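Local coordinates for protein endo-1,4-beta-mannanase (Eisenia fetida, PDB 5Y6T) that probably hydrolyses internal beta-1,4-mannosidic linkages of mannan polysaccharides, as an endo-acting, cold-adapted glycoside hydrolase of family GH5, at residues Val222-Thr235 / Gly258-Trp270. Numbering follows the deposited sequence. Where two conformers were deposited one is given.
Sequences VIVTLGSWSERAQT and GVIDFYQMHTYAW
Thr225 holds OG1 trans to its own backbone N (chi1 -174°), while the chi1 of 66° at Phe262 turns the phenyl ring so that one face meets that threonine. Thr225 OG1 thereby donates to Phe262 O at 2.7 Å, approaching from above the carbonyl plane, and Thr225 CB rests over the ring face, 3.8 Å from its centroid, in a CH-pi contact. The extended Gln264 side chain crosses Thr225 at about a right angle, its NE2 giving OG1 a weak bond of 3.4 Å. Gln264 OE1, lying in the imidazole plane, accepts His266 NE2 at 2.7 Å, and the imidazole lies with one face against Ser228 O. These neighbouring parallel strands, 223-228 and 262-266, are joined by a beta-alpha-beta crossover through helix 246-253 and belong to the (beta/alpha)8 barrel of GH5 enzymes. Asp261 closes the N-terminal end: OD2 receives Val224 N through its anti lone pair, Val224 O accepts Asp261 N at 2.8 Å, and Lys216 adds a salt bridge to the carboxylate. Towards the C-terminal end, Ser228 O accepts His266 N (2.9 Å), while Gln234 bridges both strands; its OE1 takes Gln264 N at 2.8 Å, and NE2 donates to Leu226 O and Ser228 OG, the latter also bonded to Glu169. Past this bridge the straight Met265 chain sets SD against Glu231 CB at 3.6 Å and reaches Gln234 with its methyl.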
loop_
_atom_site.group_PDB
_atom_site.type_symbol
_atom_site.label_atom_id
_atom_site.label_comp_id
_atom_site.label_asym_id
_atom_site.label_seq_id
_atom_site.Cartn_x
_atom_site.Cartn_y
_atom_site.Cartn_z
ATOM N N VAL A 222 8.747 -12.196 0.800
ATOM C CA VAL A 222 8.014 -11.074 0.258
ATOM C C VAL A 222 8.112 -9.874 1.148
ATOM O O VAL A 222 8.163 -9.980 2.394
ATOM C CB VAL A 222 6.542 -11.418 -0.062
ATOM C CG1 VAL A 222 5.754 -11.582 1.208
ATOM C CG2 VAL A 222 5.932 -10.404 -0.965
ATOM N N ILE A 223 8.118 -8.704 0.552
ATOM C CA ILE A 223 8.055 -7.505 1.380
ATOM C C ILE A 223 6.603 -7.031 1.650
ATOM O O ILE A 223 5.659 -7.331 0.910
ATOM C CB ILE A 223 8.919 -6.387 0.808
ATOM C CG1 ILE A 223 8.163 -5.734 -0.239
ATOM C CG2 ILE A 223 10.260 -6.880 0.315
ATOM C CD1 ILE A 223 7.470 -4.562 0.324
ATOM N N VAL A 224 6.428 -6.321 2.744
ATOM C CA VAL A 224 5.139 -5.791 3.150
ATOM C C VAL A 224 5.329 -4.288 3.401
ATOM O O VAL A 224 6.377 -3.817 3.864
ATOM C CB VAL A 224 4.606 -6.528 4.381
ATOM C CG1 VAL A 224 3.334 -5.891 4.898
ATOM C CG2 VAL A 224 4.440 -8.016 4.036
ATOM N N THR A 225 4.304 -3.531 3.035
ATOM C CA THR A 225 4.285 -2.094 3.317
ATOM C C THR A 225 2.922 -1.767 4.004
ATOM O O THR A 225 2.083 -2.653 4.238
ATOM C CB THR A 225 4.603 -1.265 2.046
ATOM O OG1 THR A 225 4.727 0.150 2.401
ATOM C CG2 THR A 225 3.579 -1.507 0.883
ATOM N N LEU A 226 2.725 -0.474 4.275
ATOM C CA LEU A 226 1.543 0.055 4.941
ATOM C C LEU A 226 1.501 1.544 4.581
ATOM O O LEU A 226 2.431 2.295 4.861
ATOM C CB LEU A 226 1.738 -0.168 6.487
ATOM C CG LEU A 226 0.542 0.228 7.370
ATOM C CD1 LEU A 226 0.141 1.676 7.420
ATOM C CD2 LEU A 226 -0.658 -0.634 7.075
ATOM N N GLY A 227 0.467 1.976 3.869
ATOM C CA GLY A 227 0.330 3.298 3.327
ATOM C C GLY A 227 -0.434 4.206 4.292
ATOM O O GLY A 227 -1.669 4.143 4.372
ATOM N N SER A 228 0.252 5.120 4.989
ATOM C CA SER A 228 -0.449 6.069 5.849
ATOM C C SER A 228 -0.971 7.289 5.033
ATOM O O SER A 228 -0.412 7.640 3.994
ATOM C CB SER A 228 0.409 6.636 7.036
ATOM O OG SER A 228 0.578 5.612 7.992
ATOM N N TRP A 229 -2.020 7.909 5.540
ATOM C CA TRP A 229 -2.660 8.977 4.796
ATOM C C TRP A 229 -1.864 10.292 4.741
ATOM O O TRP A 229 -2.127 11.134 3.898
ATOM C CB TRP A 229 -4.049 9.210 5.353
ATOM C CG TRP A 229 -4.254 10.482 6.159
ATOM C CD1 TRP A 229 -5.046 11.548 5.758
ATOM C CD2 TRP A 229 -3.784 10.799 7.488
ATOM N NE1 TRP A 229 -5.077 12.476 6.766
ATOM C CE2 TRP A 229 -4.344 12.044 7.841
ATOM C CE3 TRP A 229 -2.986 10.145 8.445
ATOM C CZ2 TRP A 229 -4.074 12.663 9.067
ATOM C CZ3 TRP A 229 -2.719 10.765 9.645
ATOM C CH2 TRP A 229 -3.279 12.021 9.964
ATOM N N SER A 230 -0.873 10.425 5.593
ATOM C CA SER A 230 0.031 11.604 5.638
ATOM C C SER A 230 1.284 11.149 6.437
ATOM O O SER A 230 1.323 10.018 6.955
ATOM C CB SER A 230 -0.682 12.752 6.338
ATOM O OG SER A 230 -0.727 12.541 7.716
ATOM N N GLU A 231 2.313 12.000 6.447
ATOM C CA GLU A 231 3.526 11.751 7.177
ATOM C C GLU A 231 3.263 11.668 8.670
ATOM O O GLU A 231 4.126 11.185 9.396
ATOM C CB GLU A 231 4.575 12.851 6.904
ATOM C CG GLU A 231 4.179 14.242 7.463
ATOM C CD GLU A 231 3.331 15.102 6.507
ATOM O OE1 GLU A 231 2.693 14.567 5.569
ATOM O OE2 GLU A 231 3.258 16.330 6.817
ATOM N N ARG A 232 2.113 12.202 9.146
ATOM C CA ARG A 232 1.879 12.368 10.548
ATOM C C ARG A 232 1.854 11.085 11.350
ATOM O O ARG A 232 1.991 11.121 12.578
ATOM C CB ARG A 232 0.565 13.104 10.794
ATOM C CG ARG A 232 0.470 14.496 10.178
ATOM C CD ARG A 232 -0.889 15.035 10.594
ATOM N NE ARG A 232 -1.285 16.271 9.920
ATOM C CZ ARG A 232 -1.862 16.392 8.722
ATOM N NH1 ARG A 232 -2.033 15.369 7.897
ATOM N NH2 ARG A 232 -2.209 17.628 8.319
ATOM N N ALA A 233 1.647 9.928 10.681
ATOM C CA ALA A 233 1.683 8.648 11.337
ATOM C C ALA A 233 2.880 7.738 11.022
ATOM O O ALA A 233 2.903 6.571 11.477
ATOM C CB ALA A 233 0.388 7.918 11.009
ATOM N N GLN A 234 3.875 8.268 10.290
ATOM C CA GLN A 234 5.026 7.470 9.906
ATOM C C GLN A 234 6.338 8.186 10.074
ATOM O O GLN A 234 7.272 7.952 9.334
ATOM C CB GLN A 234 4.836 6.923 8.503
ATOM C CG GLN A 234 4.017 5.652 8.527
ATOM C CD GLN A 234 3.970 4.836 7.240
ATOM O OE1 GLN A 234 4.958 4.720 6.567
ATOM N NE2 GLN A 234 2.822 4.152 6.989
ATOM N N THR A 235 6.399 9.097 11.053
ATOM C CA THR A 235 7.717 9.669 11.402
ATOM C C THR A 235 7.644 10.051 12.896
ATOM O O THR A 235 6.596 10.549 13.305
ATOM C CB THR A 235 8.208 10.833 10.500
ATOM O OG1 THR A 235 9.513 11.247 10.884
ATOM C CG2 THR A 235 7.299 12.079 10.518
ATOM N N GLY A 258 5.816 -9.704 12.532
ATOM C CA GLY A 258 4.812 -8.855 11.899
ATOM C C GLY A 258 5.312 -7.440 11.759
ATOM O O GLY A 258 4.750 -6.511 12.387
ATOM N N VAL A 259 6.365 -7.280 10.934
ATOM C CA VAL A 259 7.047 -6.009 10.748
ATOM C C VAL A 259 7.034 -5.715 9.260
ATOM O O VAL A 259 7.131 -6.647 8.433
ATOM C CB VAL A 259 8.474 -6.040 11.318
ATOM C CG1 VAL A 259 8.391 -6.245 12.806
ATOM C CG2 VAL A 259 9.361 -7.087 10.611
ATOM N N ILE A 260 6.973 -4.423 8.904
ATOM C CA ILE A 260 6.921 -4.035 7.498
ATOM C C ILE A 260 8.334 -3.751 6.971
ATOM O O ILE A 260 9.283 -3.720 7.785
ATOM C CB ILE A 260 5.967 -2.894 7.251
ATOM C CG1 ILE A 260 6.471 -1.590 7.818
ATOM C CG2 ILE A 260 4.628 -3.297 7.709
ATOM C CD1 ILE A 260 5.650 -0.366 7.455
ATOM N N ASP A 261 8.502 -3.631 5.661
ATOM C CA ASP A 261 9.785 -3.496 5.065
ATOM C C ASP A 261 10.075 -2.131 4.541
ATOM O O ASP A 261 11.266 -1.763 4.513
ATOM C CB ASP A 261 9.934 -4.489 3.917
ATOM C CG ASP A 261 9.845 -5.906 4.414
ATOM O OD1 ASP A 261 10.878 -6.393 5.004
ATOM O OD2 ASP A 261 8.742 -6.495 4.348
ATOM N N PHE A 262 9.040 -1.435 4.027
ATOM C CA PHE A 262 9.169 -0.010 3.687
ATOM C C PHE A 262 7.954 0.789 4.134
ATOM O O PHE A 262 6.802 0.321 4.105
ATOM C CB PHE A 262 9.594 0.271 2.255
ATOM C CG PHE A 262 8.609 -0.134 1.157
ATOM C CD1 PHE A 262 7.593 0.713 0.765
ATOM C CD2 PHE A 262 8.738 -1.334 0.503
ATOM C CE1 PHE A 262 6.765 0.418 -0.295
ATOM C CE2 PHE A 262 7.879 -1.665 -0.539
ATOM C CZ PHE A 262 6.885 -0.797 -0.915
ATOM N N TYR A 263 8.266 1.950 4.661
ATOM C CA TYR A 263 7.256 2.966 5.026
ATOM C C TYR A 263 6.652 3.540 3.693
ATOM O O TYR A 263 7.217 3.400 2.584
ATOM C CB TYR A 263 7.858 4.074 5.870
ATOM C CG TYR A 263 8.363 3.568 7.188
ATOM C CD1 TYR A 263 7.498 3.033 8.145
ATOM C CD2 TYR A 263 9.690 3.610 7.504
ATOM C CE1 TYR A 263 7.960 2.557 9.343
ATOM C CE2 TYR A 263 10.165 3.124 8.734
ATOM C CZ TYR A 263 9.274 2.573 9.650
ATOM O OH TYR A 263 9.630 2.109 10.893
ATOM N N GLN A 264 5.468 4.117 3.848
ATOM C CA GLN A 264 4.755 4.626 2.690
ATOM C C GLN A 264 3.862 5.781 3.160
ATOM O O GLN A 264 2.949 5.559 3.932
ATOM C CB GLN A 264 3.922 3.501 2.071
ATOM C CG GLN A 264 3.029 3.971 0.941
ATOM C CD GLN A 264 2.033 2.980 0.405
ATOM O OE1 GLN A 264 1.009 3.390 -0.184
ATOM N NE2 GLN A 264 2.239 1.728 0.653
ATOM N N MET A 265 4.159 6.987 2.729
ATOM C CA MET A 265 3.396 8.143 3.083
ATOM C C MET A 265 2.655 8.643 1.887
ATOM O O MET A 265 3.229 8.834 0.834
ATOM C CB MET A 265 4.377 9.258 3.500
ATOM C CG MET A 265 5.120 8.896 4.772
ATOM S SD MET A 265 6.217 10.238 5.111
ATOM C CE MET A 265 6.880 9.824 6.695
ATOM N N HIS A 266 1.366 8.835 2.028
ATOM C CA HIS A 266 0.554 9.534 1.026
ATOM C C HIS A 266 0.542 11.035 1.312
ATOM O O HIS A 266 0.818 11.455 2.459
ATOM C CB HIS A 266 -0.868 9.047 1.123
ATOM C CG HIS A 266 -0.977 7.570 0.900
ATOM N ND1 HIS A 266 -2.134 6.852 1.155
ATOM C CD2 HIS A 266 -0.038 6.662 0.553
ATOM C CE1 HIS A 266 -1.906 5.584 0.890
ATOM N NE2 HIS A 266 -0.648 5.441 0.523
ATOM N N THR A 267 0.338 11.860 0.291
ATOM C CA THR A 267 0.318 13.263 0.618
ATOM C C THR A 267 -0.563 13.997 -0.359
ATOM O O THR A 267 -0.421 13.844 -1.599
ATOM C CB THR A 267 1.727 13.909 0.714
ATOM O OG1 THR A 267 1.626 15.295 1.219
ATOM C CG2 THR A 267 2.449 13.880 -0.689
ATOM N N TYR A 268 -1.458 14.782 0.206
ATOM C CA TYR A 268 -2.317 15.676 -0.557
ATOM C C TYR A 268 -2.400 17.016 0.117
ATOM O O TYR A 268 -2.272 17.120 1.362
ATOM C CB TYR A 268 -3.711 15.115 -0.595
ATOM C CG TYR A 268 -3.783 13.778 -1.338
ATOM C CD1 TYR A 268 -3.892 13.743 -2.743
ATOM C CD2 TYR A 268 -3.742 12.566 -0.653
ATOM C CE1 TYR A 268 -4.084 12.544 -3.396
ATOM C CE2 TYR A 268 -3.862 11.347 -1.307
ATOM C CZ TYR A 268 -3.998 11.327 -2.699
ATOM O OH TYR A 268 -4.175 10.138 -3.359
ATOM N N ALA A 269 -2.672 18.035 -0.711
ATOM C CA ALA A 269 -2.821 19.374 -0.177
ATOM C C ALA A 269 -4.197 19.543 0.439
ATOM O O ALA A 269 -5.164 18.845 0.114
ATOM C CB ALA A 269 -2.549 20.425 -1.262
ATOM N N TRP A 270 -4.263 20.397 1.442
ATOM C CA TRP A 270 -5.575 20.730 2.063
ATOM C C TRP A 270 -5.693 22.247 1.908
ATOM O O TRP A 270 -4.787 22.985 2.199
ATOM C CB TRP A 270 -5.540 20.388 3.527
ATOM C CG TRP A 270 -6.788 20.753 4.249
ATOM C CD1 TRP A 270 -6.960 21.747 5.170
ATOM C CD2 TRP A 270 -8.037 20.108 4.101
ATOM N NE1 TRP A 270 -8.266 21.731 5.605
ATOM C CE2 TRP A 270 -8.948 20.747 4.964
ATOM C CE3 TRP A 270 -8.479 19.032 3.327
ATOM C CZ2 TRP A 270 -10.269 20.354 5.073
ATOM C CZ3 TRP A 270 -9.809 18.636 3.431
ATOM C CH2 TRP A 270 -10.684 19.292 4.297
HETATM O O HOH W 1 -1.717 13.870 3.288
HETATM O O HOH W 2 0.807 15.370 3.696
#